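Local coordinates for protein flavoredoxin (Methanosarcina acetivorans, PDB 3BNK) that binds flavin mononucleotide and probably takes part in electron transport, at residues K79-C83 against G95-V99; A29-A33 against S54-P58; F67-Y73 against C113-C119; L21-K26 against T57-E63. One frame throughout, in Å; residues are numbered along the deposited sequence.

Contact 1 (K79-C83 against G95-V99); sequences KTDYC and GLFEV. With FMN (flavin mononucleotide), chain D.
In this flavin reductase-like, FMN-binding domain, a loop packs against the helix that borders the cofactor. Residues 79-83 are helical, while 95-99 run through an irregular loop that becomes extended at Phe97 (phi/psi -124/165°). The CA atoms come closest at Lys79 and Leu96, 7.6 Å apart, so side chains span the gap. Leu96 has the largest area covered. From a chi1 of -136°, it puts CD1 3.9 Å from Tyr82 CD2, at the edge of that ring, and likewise 3.9 Å from Cys83 SG. Lys79 starts at m and then runs fully extended (t, t, t) along the loop: its CD lies 3.5 Å from Phe97 CE2, its CE 3.6 Å from Leu96 CD2, and its amine ends the reach by donating a hydrogen bond. Phe97, chi1 m, swings its ring end inward so that Cys83 SG meets its edge, 3.7 Å from CE1, in a sulfur-aromatic contact; Leu20 of strand 16-25 also touches both residues. The helix thus stands between loop and flavin, with Asp81 OD1 3.5 Å from FMN C8M and Cys83 O 3.5 Å from FMN C4'. Asp81 also hydrogen-bonds backbone amides of the second subunit. The one hydrogen bond between the two segments runs from Lys79 NZ to Leu96 O, at 3.1 Å.

Contact 2 (A29-A33 against S54-P58); sequences ANLMA and SHYTP. With FMN (flavin mononucleotide), chain D.
A phosphate held between a strand and the N-terminal part of a helix illustrates how a flavin-binding barrel grips its cofactor. Residues 29-33 form an extended strand; 54-58 lead into helix 57-64, and the CA atoms are nearest at Asn30 and Thr57 (6.9 Å). Asn30, chi1 t, points ND2 at FMN O3P (hydrogen bond, 2.9 Å), and the same ND2 makes a weak one to Thr57 OG1, also 2.9 Å. Met32 takes chi1 p, chi2 t and chi3 -91°, setting CG 3.4 Å from Thr57 OG1 and CE 4.1 Å from His55 CD2, with SD oblique to the imidazole. His55, chi1 m, has FMN C5' over one ring face and gives a weak hydrogen bond from NE2 to FMN N1 (3.1 Å). Tyr56, chi1 t, brings CD2 to 3.9 Å from Asn30 ND2, while its backbone N donates to FMN O1P at 3.1 Å. Thr57, chi1 m, meets the phosphate twice: N donates to FMN O2P at 2.9 Å, and OG1 donates to the same O2P at a very short 2.5 Å.

Contact 3 (F67-Y73 against C113-C119); sequences FSVNFPY and CTLNLEC
The axes of strands 67-71 and 115-119 approach to 4.6 Å, their directions 168° apart, an antiparallel pairing. Phe67 with Cys119 and Val69 with Leu117 are hydrogen-bonded pairs (Leu117 N to Val69 O 2.8 Å); Ser68 with Glu118 and Asn70 with Asn116 are non-hydrogen-bonded. On one face, Phe67, chi1 p, lays its ring flat over Cys119, whose CB makes a CH-pi contact 3.9 Å from the ring centroid. Val69 CB abuts Leu117 CB at 4.2 Å. Phe71, chi1 m, fits its ring against two leucines, CD1 3.7 Å from Leu115 CD2 and CE1 4.3 Å from Leu117 CD1, which meets the ring edge. The opposite face joins Asn116 ND2 to Asn70 OD1 (2.7 Å). Cys113 SG fills the hollow beside Asn70 CB (3.7 Å) and Pro72 CB (4.1 Å), and Thr114 N donates to Phe71 O (2.8 Å). Tyr14 of the second subunit packs on Phe71 and Leu115, whereas Leu47 of strand 46-52 packs on Val69, Leu117 and Cys119, that end being the interior of the antiparallel barrel of flavin reductase-like domains.

Contact 4 (L21-K26 against T57-E63); sequences LGANVK and TPEGIAE. With FMN (flavin mononucleotide), chain D.
Strand 21-25 and helix 57-63 cross almost perpendicularly: their axes pass 6.4 Å apart at a signed angle of 78°. Such closeness calls for a residue without a side chain, and Gly60 provides it. Its CA stands 4.0 Å from Val25 CA and 3.0 Å from Asn24 O, and a CB here would clash with Asn24 O and Val25 CG2. After Val25 the chain leaves the strand at Lys26, whose phi/psi of 48/44° is left-handed; there Lys26 N donates to Glu63 OE1 (2.9 Å), so a carboxylate one helical turn beyond Gly60 receives the amide just past the strand. Apolar side chains fill the rest. Leu21, chi1 t and chi2 m, brings CD1 to 3.3 Å from Thr57 CG2 and 3.8 Å from Ile61 CD1; Ala23 CB lies 3.7 Å from Ile61 CG1; Val25, chi1 t, sets CG1 4.1 Å from Glu59 CB. Phe67 of strand 66-71 touches both Leu21 and Ile61, extending this apolar patch. Thr57, near the N-terminal end of the helix, turns to the cofactor, N donating to FMN O2P at 2.9 Å and OG1 at 2.5 Å. Here a helix packs across a strand of the barrel sheet with its N-terminal end at the phosphate site of a flavin-binding domain.

Read from the N terminus, contact 4 opens first, on strand 16-25, and contact 2 opens next, on the neighbouring strand 28-41. Both close on the same stretch around the N-terminal part of helix 57-64, sharing Thr57 and Pro58, so one helix ties down two adjacent strands. The chain then enters strand 66-71, beside strand 16-25 on its other flank, where contact 3 opens. Its closure at 113-119 encloses a long excursion, and contact 1 nests within that excursion, joining helix 77-83 to a later loop. Contact 1 reaches back to contact 2 through Phe97 and Leu31; both, with contact 4, touch FMN, whereas contacts 1 and 3 meet the second subunit.

Contact 1 (K79-C83 against G95-V99)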
# COMPACT_ATOMS: atom_id res chain seq x y z
N LYS B 79 -3.64 -19.90 7.72
CA LYS B 79 -4.31 -20.10 6.42
C LYS B 79 -3.85 -19.06 5.41
O LYS B 79 -3.58 -19.39 4.24
CB LYS B 79 -5.84 -20.03 6.56
CG LYS B 79 -6.52 -21.31 6.98
CD LYS B 79 -8.03 -21.19 6.84
CE LYS B 79 -8.74 -22.51 7.24
NZ LYS B 79 -10.23 -22.37 7.23
N THR B 80 -3.75 -17.81 5.86
CA THR B 80 -3.25 -16.70 5.04
C THR B 80 -1.84 -16.98 4.51
O THR B 80 -1.61 -16.94 3.30
CB THR B 80 -3.28 -15.34 5.81
OG1 THR B 80 -4.61 -15.06 6.25
CG2 THR B 80 -2.79 -14.19 4.92
N ASP B 81 -0.92 -17.26 5.43
CA ASP B 81 0.48 -17.54 5.08
C ASP B 81 0.60 -18.74 4.13
O ASP B 81 1.38 -18.71 3.17
CB ASP B 81 1.29 -17.76 6.34
CG ASP B 81 2.77 -17.55 6.12
OD1 ASP B 81 3.15 -16.48 5.59
OD2 ASP B 81 3.54 -18.46 6.47
N TYR B 82 -0.19 -19.78 4.41
CA TYR B 82 -0.30 -20.97 3.58
C TYR B 82 -0.65 -20.65 2.13
O TYR B 82 -0.13 -21.27 1.20
CB TYR B 82 -1.33 -21.94 4.17
CG TYR B 82 -1.55 -23.18 3.33
CD1 TYR B 82 -0.53 -24.14 3.18
CD2 TYR B 82 -2.78 -23.42 2.69
CE1 TYR B 82 -0.72 -25.28 2.42
CE2 TYR B 82 -2.98 -24.57 1.92
CZ TYR B 82 -1.94 -25.49 1.78
OH TYR B 82 -2.10 -26.64 1.05
N CYS B 83 -1.54 -19.67 1.95
CA CYS B 83 -1.92 -19.18 0.63
C CYS B 83 -0.79 -18.43 -0.07
O CYS B 83 -0.83 -18.26 -1.28
CB CYS B 83 -3.15 -18.28 0.75
SG CYS B 83 -4.65 -19.24 0.93
N GLY B 95 -10.82 -24.93 -1.62
CA GLY B 95 -11.52 -25.52 -0.49
C GLY B 95 -11.11 -25.06 0.88
O GLY B 95 -11.70 -25.47 1.88
N LEU B 96 -10.08 -24.22 0.94
CA LEU B 96 -9.53 -23.75 2.22
C LEU B 96 -10.53 -22.89 2.99
O LEU B 96 -10.60 -22.95 4.23
CB LEU B 96 -8.23 -22.98 2.00
CG LEU B 96 -7.00 -23.23 2.89
CD1 LEU B 96 -6.31 -21.91 3.16
CD2 LEU B 96 -7.31 -23.91 4.23
N PHE B 97 -11.31 -22.11 2.25
CA PHE B 97 -12.24 -21.13 2.81
C PHE B 97 -13.66 -21.39 2.30
O PHE B 97 -13.86 -22.16 1.34
CB PHE B 97 -11.83 -19.71 2.41
CG PHE B 97 -10.40 -19.34 2.78
CD1 PHE B 97 -9.44 -19.16 1.79
CD2 PHE B 97 -10.04 -19.13 4.10
CE1 PHE B 97 -8.12 -18.79 2.12
CE2 PHE B 97 -8.73 -18.77 4.43
CZ PHE B 97 -7.77 -18.60 3.44
N GLU B 98 -14.65 -20.78 2.95
CA GLU B 98 -16.00 -20.69 2.41
C GLU B 98 -16.02 -19.56 1.39
O GLU B 98 -15.75 -18.40 1.72
CB GLU B 98 -17.03 -20.39 3.52
CG GLU B 98 -17.41 -21.55 4.42
CD GLU B 98 -18.48 -21.17 5.45
OE1 GLU B 98 -19.46 -21.94 5.59
OE2 GLU B 98 -18.34 -20.10 6.10
N VAL B 99 -16.33 -19.91 0.14
CA VAL B 99 -16.26 -18.94 -0.95
C VAL B 99 -17.65 -18.44 -1.36
O VAL B 99 -18.59 -19.22 -1.52
CB VAL B 99 -15.47 -19.51 -2.17
CG1 VAL B 99 -15.53 -18.56 -3.36
CG2 VAL B 99 -14.02 -19.80 -1.77
N1 FMN D . 3.31 -12.44 -4.44
C2 FMN D . 3.07 -11.42 -5.34
O2 FMN D . 3.25 -11.63 -6.54
N3 FMN D . 2.63 -10.19 -4.90
C4 FMN D . 2.42 -9.99 -3.55
O4 FMN D . 2.04 -8.89 -3.16
C4A FMN D . 2.67 -11.02 -2.64
N5 FMN D . 2.48 -10.82 -1.27
C5A FMN D . 2.70 -11.85 -0.37
C6 FMN D . 2.47 -11.62 0.99
C7 FMN D . 2.70 -12.64 1.92
C7M FMN D . 2.34 -12.40 3.35
C8 FMN D . 3.15 -13.90 1.48
C8M FMN D . 3.17 -15.09 2.41
C9 FMN D . 3.36 -14.12 0.11
C9A FMN D . 3.13 -13.11 -0.82
N10 FMN D . 3.33 -13.32 -2.19
C10 FMN D . 3.11 -12.27 -3.09
C1' FMN D . 3.69 -14.68 -2.72
C2' FMN D . 2.51 -15.42 -3.32
O2' FMN D . 1.36 -15.27 -2.51
C3' FMN D . 2.80 -16.92 -3.42
O3' FMN D . 3.90 -17.21 -4.27
C4' FMN D . 1.55 -17.70 -3.83
O4' FMN D . 1.79 -19.07 -3.64
C5' FMN D . 1.09 -17.48 -5.27
O5' FMN D . -0.09 -18.25 -5.39
P FMN D . -0.64 -18.79 -6.81
O1P FMN D . 0.48 -19.46 -7.55
O2P FMN D . -1.10 -17.60 -7.59
O3P FMN D . -1.80 -19.74 -6.63

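Contact 2 (A29-A33 against S54-P58)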
# COMPACT_ATOMS: atom_id res chain seq x y z
N ALA B 29 -11.81 -21.45 -7.95
CA ALA B 29 -11.35 -20.36 -7.11
C ALA B 29 -9.90 -20.56 -6.67
O ALA B 29 -9.49 -21.67 -6.25
CB ALA B 29 -12.26 -20.19 -5.92
N ASN B 30 -9.13 -19.49 -6.78
CA ASN B 30 -7.78 -19.46 -6.30
C ASN B 30 -7.62 -18.29 -5.34
O ASN B 30 -8.32 -17.29 -5.46
CB ASN B 30 -6.78 -19.35 -7.45
CG ASN B 30 -5.38 -19.72 -7.04
OD1 ASN B 30 -5.16 -20.73 -6.37
ND2 ASN B 30 -4.42 -18.90 -7.43
N LEU B 31 -6.72 -18.47 -4.37
CA LEU B 31 -6.32 -17.41 -3.46
C LEU B 31 -4.80 -17.39 -3.31
O LEU B 31 -4.18 -18.43 -3.19
CB LEU B 31 -6.98 -17.61 -2.09
CG LEU B 31 -8.50 -17.67 -2.30
CD1 LEU B 31 -9.15 -18.82 -1.57
CD2 LEU B 31 -9.19 -16.34 -2.07
N MET B 32 -4.23 -16.19 -3.34
CA MET B 32 -2.83 -16.01 -2.98
C MET B 32 -2.69 -14.85 -1.99
O MET B 32 -3.48 -13.90 -2.03
CB MET B 32 -1.97 -15.75 -4.23
CG MET B 32 -2.36 -14.52 -5.03
SD MET B 32 -1.07 -14.00 -6.17
CE MET B 32 -0.14 -12.82 -5.18
N ALA B 33 -1.68 -14.93 -1.12
CA ALA B 33 -1.37 -13.85 -0.19
C ALA B 33 -0.78 -12.65 -0.94
O ALA B 33 0.04 -12.83 -1.86
CB ALA B 33 -0.44 -14.34 0.91
N SER B 54 5.40 -15.23 -12.25
CA SER B 54 5.63 -16.67 -11.97
C SER B 54 4.42 -17.36 -11.34
O SER B 54 4.34 -18.60 -11.36
CB SER B 54 6.90 -16.90 -11.13
OG SER B 54 6.74 -16.53 -9.76
N HIS B 55 3.47 -16.57 -10.83
CA HIS B 55 2.31 -17.14 -10.12
C HIS B 55 1.19 -17.64 -11.04
O HIS B 55 1.12 -17.30 -12.23
CB HIS B 55 1.73 -16.15 -9.10
CG HIS B 55 2.73 -15.63 -8.12
ND1 HIS B 55 3.77 -16.39 -7.64
CD2 HIS B 55 2.83 -14.42 -7.52
CE1 HIS B 55 4.49 -15.66 -6.79
NE2 HIS B 55 3.94 -14.47 -6.70
N TYR B 56 0.31 -18.45 -10.44
CA TYR B 56 -0.82 -19.06 -11.13
C TYR B 56 -1.98 -18.07 -11.27
O TYR B 56 -2.74 -18.13 -12.24
CB TYR B 56 -1.26 -20.30 -10.35
CG TYR B 56 -2.31 -21.16 -10.99
CD1 TYR B 56 -2.04 -21.88 -12.16
CD2 TYR B 56 -3.57 -21.28 -10.41
CE1 TYR B 56 -3.00 -22.69 -12.74
CE2 TYR B 56 -4.54 -22.09 -10.99
CZ TYR B 56 -4.25 -22.79 -12.15
OH TYR B 56 -5.21 -23.59 -12.73
N THR B 57 -2.08 -17.16 -10.30
CA THR B 57 -3.17 -16.21 -10.22
C THR B 57 -3.37 -15.31 -11.47
O THR B 57 -4.52 -15.12 -11.90
CB THR B 57 -3.09 -15.40 -8.89
OG1 THR B 57 -3.20 -16.31 -7.77
CG2 THR B 57 -4.17 -14.32 -8.79
N PRO B 58 -2.27 -14.76 -12.08
CA PRO B 58 -2.44 -13.85 -13.22
C PRO B 58 -3.21 -14.43 -14.41
O PRO B 58 -3.98 -13.68 -15.02
CB PRO B 58 -1.00 -13.53 -13.65
CG PRO B 58 -0.20 -13.76 -12.42
CD PRO B 58 -0.85 -14.92 -11.73
N1 FMN D . 3.31 -12.44 -4.44
C2 FMN D . 3.07 -11.42 -5.34
O2 FMN D . 3.25 -11.63 -6.54
N3 FMN D . 2.63 -10.19 -4.90
C4 FMN D . 2.42 -9.99 -3.55
O4 FMN D . 2.04 -8.89 -3.16
C4A FMN D . 2.67 -11.02 -2.64
N5 FMN D . 2.48 -10.82 -1.27
C5A FMN D . 2.70 -11.85 -0.37
C6 FMN D . 2.47 -11.62 0.99
C7 FMN D . 2.70 -12.64 1.92
C7M FMN D . 2.34 -12.40 3.35
C8 FMN D . 3.15 -13.90 1.48
C8M FMN D . 3.17 -15.09 2.41
C9 FMN D . 3.36 -14.12 0.11
C9A FMN D . 3.13 -13.11 -0.82
N10 FMN D . 3.33 -13.32 -2.19
C10 FMN D . 3.11 -12.27 -3.09
C1' FMN D . 3.69 -14.68 -2.72
C2' FMN D . 2.51 -15.42 -3.32
O2' FMN D . 1.36 -15.27 -2.51
C3' FMN D . 2.80 -16.92 -3.42
O3' FMN D . 3.90 -17.21 -4.27
C4' FMN D . 1.55 -17.70 -3.83
O4' FMN D . 1.79 -19.07 -3.64
C5' FMN D . 1.09 -17.48 -5.27
O5' FMN D . -0.09 -18.25 -5.39
P FMN D . -0.64 -18.79 -6.81
O1P FMN D . 0.48 -19.46 -7.55
O2P FMN D . -1.10 -17.60 -7.59
O3P FMN D . -1.80 -19.74 -6.63

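Contact 3 (F67-Y73 against C113-C119)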
# COMPACT_ATOMS: atom_id res chain seq x y z
N PHE B 67 -11.14 -9.73 -10.02
CA PHE B 67 -10.46 -10.27 -8.86
C PHE B 67 -11.06 -9.67 -7.57
O PHE B 67 -11.83 -8.71 -7.61
CB PHE B 67 -8.94 -10.02 -8.93
CG PHE B 67 -8.54 -8.55 -8.89
CD1 PHE B 67 -8.28 -7.92 -7.67
CD2 PHE B 67 -8.42 -7.81 -10.07
CE1 PHE B 67 -7.89 -6.57 -7.64
CE2 PHE B 67 -8.04 -6.46 -10.05
CZ PHE B 67 -7.77 -5.84 -8.83
N SER B 68 -10.72 -10.28 -6.44
CA SER B 68 -11.11 -9.74 -5.16
C SER B 68 -9.90 -9.49 -4.27
O SER B 68 -8.86 -10.13 -4.40
CB SER B 68 -12.11 -10.65 -4.44
OG SER B 68 -11.54 -11.93 -4.20
N VAL B 69 -10.07 -8.54 -3.36
CA VAL B 69 -9.10 -8.22 -2.34
C VAL B 69 -9.81 -8.46 -1.01
O VAL B 69 -10.83 -7.82 -0.73
CB VAL B 69 -8.60 -6.77 -2.46
CG1 VAL B 69 -7.54 -6.47 -1.42
CG2 VAL B 69 -8.04 -6.51 -3.85
N ASN B 70 -9.26 -9.37 -0.21
CA ASN B 70 -9.91 -9.94 0.98
C ASN B 70 -9.04 -9.70 2.21
O ASN B 70 -7.84 -9.96 2.17
CB ASN B 70 -10.15 -11.45 0.81
CG ASN B 70 -11.09 -11.80 -0.34
OD1 ASN B 70 -12.31 -11.70 -0.22
ND2 ASN B 70 -10.51 -12.23 -1.45
N PHE B 71 -9.63 -9.20 3.29
CA PHE B 71 -8.86 -8.84 4.49
C PHE B 71 -9.05 -9.85 5.60
O PHE B 71 -10.08 -9.85 6.25
CB PHE B 71 -9.23 -7.43 5.00
CG PHE B 71 -8.74 -6.32 4.12
CD1 PHE B 71 -9.44 -5.96 2.97
CD2 PHE B 71 -7.58 -5.62 4.45
CE1 PHE B 71 -9.00 -4.94 2.15
CE2 PHE B 71 -7.11 -4.60 3.64
CZ PHE B 71 -7.82 -4.25 2.47
N PRO B 72 -8.05 -10.72 5.84
CA PRO B 72 -8.18 -11.61 6.99
C PRO B 72 -7.97 -10.88 8.33
O PRO B 72 -7.31 -9.83 8.37
CB PRO B 72 -7.07 -12.64 6.75
CG PRO B 72 -6.00 -11.86 6.02
CD PRO B 72 -6.77 -10.92 5.12
N TYR B 73 -8.54 -11.40 9.41
CA TYR B 73 -8.18 -10.95 10.75
C TYR B 73 -6.95 -11.73 11.26
O TYR B 73 -6.56 -12.73 10.66
CB TYR B 73 -9.37 -11.02 11.72
CG TYR B 73 -10.03 -12.37 11.79
CD1 TYR B 73 -9.63 -13.33 12.73
CD2 TYR B 73 -11.06 -12.71 10.91
CE1 TYR B 73 -10.22 -14.57 12.78
CE2 TYR B 73 -11.67 -13.96 10.97
CZ TYR B 73 -11.25 -14.89 11.90
OH TYR B 73 -11.85 -16.12 11.95
N CYS B 113 -13.17 -13.54 5.85
CA CYS B 113 -12.48 -12.25 5.82
C CYS B 113 -13.39 -11.08 6.24
O CYS B 113 -14.60 -11.09 5.99
CB CYS B 113 -11.81 -12.00 4.46
SG CYS B 113 -10.28 -12.97 4.22
N THR B 114 -12.81 -10.07 6.87
CA THR B 114 -13.59 -9.01 7.47
C THR B 114 -14.12 -8.00 6.46
O THR B 114 -15.08 -7.26 6.75
CB THR B 114 -12.79 -8.28 8.56
OG1 THR B 114 -11.75 -7.48 7.97
CG2 THR B 114 -12.19 -9.31 9.55
N LEU B 115 -13.48 -7.97 5.29
CA LEU B 115 -13.78 -7.01 4.23
C LEU B 115 -13.36 -7.62 2.90
O LEU B 115 -12.25 -8.16 2.77
CB LEU B 115 -13.06 -5.67 4.48
CG LEU B 115 -13.12 -4.54 3.43
CD1 LEU B 115 -14.52 -3.86 3.32
CD2 LEU B 115 -12.06 -3.50 3.73
N ASN B 116 -14.26 -7.53 1.92
CA ASN B 116 -14.01 -8.04 0.56
C ASN B 116 -14.30 -6.98 -0.50
O ASN B 116 -15.40 -6.43 -0.54
CB ASN B 116 -14.85 -9.30 0.25
CG ASN B 116 -15.06 -10.18 1.47
OD1 ASN B 116 -16.03 -10.00 2.21
ND2 ASN B 116 -14.18 -11.16 1.65
N LEU B 117 -13.30 -6.70 -1.33
CA LEU B 117 -13.44 -5.75 -2.43
C LEU B 117 -13.47 -6.51 -3.75
O LEU B 117 -12.49 -7.16 -4.11
CB LEU B 117 -12.31 -4.70 -2.41
CG LEU B 117 -11.98 -4.02 -1.07
CD1 LEU B 117 -10.86 -2.98 -1.22
CD2 LEU B 117 -13.23 -3.40 -0.36
N GLU B 118 -14.60 -6.43 -4.44
CA GLU B 118 -14.82 -7.13 -5.69
C GLU B 118 -14.47 -6.19 -6.85
O GLU B 118 -15.07 -5.13 -6.98
CB GLU B 118 -16.28 -7.60 -5.76
CG GLU B 118 -16.68 -8.41 -6.99
CD GLU B 118 -18.18 -8.77 -7.00
OE1 GLU B 118 -18.98 -8.08 -6.32
OE2 GLU B 118 -18.55 -9.74 -7.70
N CYS B 119 -13.49 -6.57 -7.66
CA CYS B 119 -12.88 -5.61 -8.59
C CYS B 119 -12.93 -6.01 -10.05
O CYS B 119 -12.70 -7.17 -10.40
CB CYS B 119 -11.43 -5.29 -8.18
SG CYS B 119 -11.28 -4.80 -6.46
O HOH W 1 -9.26 -7.78 8.93

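Contact 4 (L21-K26 against T57-E63)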
# COMPACT_ATOMS: atom_id res chain seq x y z
N LEU B 21 -5.80 -12.39 -2.29
CA LEU B 21 -6.24 -12.05 -3.63
C LEU B 21 -6.95 -13.26 -4.23
O LEU B 21 -6.35 -14.33 -4.36
CB LEU B 21 -5.03 -11.63 -4.49
CG LEU B 21 -5.23 -11.19 -5.95
CD1 LEU B 21 -5.82 -12.29 -6.78
CD2 LEU B 21 -6.12 -9.96 -6.07
N GLY B 22 -8.21 -13.06 -4.60
CA GLY B 22 -9.03 -14.13 -5.16
C GLY B 22 -9.23 -14.00 -6.67
O GLY B 22 -9.48 -12.91 -7.17
N ALA B 23 -9.09 -15.11 -7.37
CA ALA B 23 -9.41 -15.16 -8.79
C ALA B 23 -9.87 -16.56 -9.19
O ALA B 23 -9.43 -17.57 -8.62
CB ALA B 23 -8.22 -14.71 -9.63
N ASN B 24 -10.79 -16.61 -10.14
CA ASN B 24 -11.10 -17.86 -10.81
C ASN B 24 -10.02 -18.13 -11.84
O ASN B 24 -9.64 -17.23 -12.59
CB ASN B 24 -12.46 -17.82 -11.50
CG ASN B 24 -13.61 -18.18 -10.56
OD1 ASN B 24 -13.44 -18.26 -9.34
ND2 ASN B 24 -14.77 -18.42 -11.13
N VAL B 25 -9.50 -19.35 -11.82
CA VAL B 25 -8.55 -19.82 -12.81
C VAL B 25 -9.13 -21.13 -13.31
O VAL B 25 -9.38 -22.05 -12.52
CB VAL B 25 -7.12 -20.03 -12.24
CG1 VAL B 25 -6.09 -20.06 -13.38
CG2 VAL B 25 -6.74 -18.93 -11.23
N LYS B 26 -9.39 -21.20 -14.62
CA LYS B 26 -10.07 -22.33 -15.24
C LYS B 26 -11.34 -22.73 -14.48
O LYS B 26 -11.61 -23.92 -14.25
CB LYS B 26 -9.12 -23.53 -15.40
CG LYS B 26 -8.01 -23.33 -16.41
CD LYS B 26 -6.95 -24.42 -16.27
CE LYS B 26 -5.66 -24.03 -16.97
NZ LYS B 26 -4.49 -24.74 -16.38
N THR B 57 -2.08 -17.16 -10.30
CA THR B 57 -3.17 -16.21 -10.22
C THR B 57 -3.37 -15.31 -11.47
O THR B 57 -4.52 -15.12 -11.90
CB THR B 57 -3.09 -15.40 -8.89
OG1 THR B 57 -3.20 -16.31 -7.77
CG2 THR B 57 -4.17 -14.32 -8.79
N PRO B 58 -2.27 -14.76 -12.08
CA PRO B 58 -2.44 -13.85 -13.22
C PRO B 58 -3.21 -14.43 -14.41
O PRO B 58 -3.98 -13.68 -15.02
CB PRO B 58 -1.00 -13.53 -13.65
CG PRO B 58 -0.20 -13.76 -12.42
CD PRO B 58 -0.85 -14.92 -11.73
N GLU B 59 -3.01 -15.72 -14.72
CA GLU B 59 -3.81 -16.41 -15.76
C GLU B 59 -5.30 -16.23 -15.52
O GLU B 59 -6.04 -16.01 -16.45
CB GLU B 59 -3.54 -17.91 -15.79
CG GLU B 59 -2.09 -18.32 -15.95
CD GLU B 59 -1.94 -19.82 -16.02
OE1 GLU B 59 -2.93 -20.52 -16.38
OE2 GLU B 59 -0.82 -20.30 -15.73
N GLY B 60 -5.72 -16.38 -14.27
CA GLY B 60 -7.12 -16.26 -13.90
C GLY B 60 -7.64 -14.83 -13.97
O GLY B 60 -8.74 -14.60 -14.47
N ILE B 61 -6.86 -13.88 -13.47
CA ILE B 61 -7.25 -12.48 -13.58
C ILE B 61 -7.34 -12.05 -15.05
O ILE B 61 -8.30 -11.38 -15.45
CB ILE B 61 -6.37 -11.53 -12.74
CG1 ILE B 61 -6.40 -11.97 -11.26
CG2 ILE B 61 -6.86 -10.10 -12.86
CD1 ILE B 61 -5.59 -11.08 -10.33
N ALA B 62 -6.38 -12.48 -15.87
CA ALA B 62 -6.44 -12.22 -17.32
C ALA B 62 -7.68 -12.85 -17.98
O ALA B 62 -8.32 -12.20 -18.79
CB ALA B 62 -5.15 -12.68 -18.01
N GLU B 63 -8.02 -14.08 -17.60
CA GLU B 63 -9.16 -14.82 -18.16
C GLU B 63 -10.48 -14.09 -17.88
O GLU B 63 -11.29 -13.84 -18.78
CB GLU B 63 -9.24 -16.25 -17.55
CG GLU B 63 -8.02 -17.19 -17.78
CD GLU B 63 -8.08 -18.54 -16.99
OE1 GLU B 63 -9.11 -18.90 -16.39
OE2 GLU B 63 -7.05 -19.27 -17.00
N1 FMN D . 3.31 -12.44 -4.44
C2 FMN D . 3.07 -11.42 -5.34
O2 FMN D . 3.25 -11.63 -6.54
N3 FMN D . 2.63 -10.19 -4.90
C4 FMN D . 2.42 -9.99 -3.55
O4 FMN D . 2.04 -8.89 -3.16
C4A FMN D . 2.67 -11.02 -2.64
N5 FMN D . 2.48 -10.82 -1.27
C5A FMN D . 2.70 -11.85 -0.37
C6 FMN D . 2.47 -11.62 0.99
C7 FMN D . 2.70 -12.64 1.92
C7M FMN D . 2.34 -12.40 3.35
C8 FMN D . 3.15 -13.90 1.48
C8M FMN D . 3.17 -15.09 2.41
C9 FMN D . 3.36 -14.12 0.11
C9A FMN D . 3.13 -13.11 -0.82
N10 FMN D . 3.33 -13.32 -2.19
C10 FMN D . 3.11 -12.27 -3.09
C1' FMN D . 3.69 -14.68 -2.72
C2' FMN D . 2.51 -15.42 -3.32
O2' FMN D . 1.36 -15.27 -2.51
C3' FMN D . 2.80 -16.92 -3.42
O3' FMN D . 3.90 -17.21 -4.27
C4' FMN D . 1.55 -17.70 -3.83
O4' FMN D . 1.79 -19.07 -3.64
C5' FMN D . 1.09 -17.48 -5.27
O5' FMN D . -0.09 -18.25 -5.39
P FMN D . -0.64 -18.79 -6.81
O1P FMN D . 0.48 -19.46 -7.55
O2P FMN D . -1.10 -17.60 -7.59
O3P FMN D . -1.80 -19.74 -6.63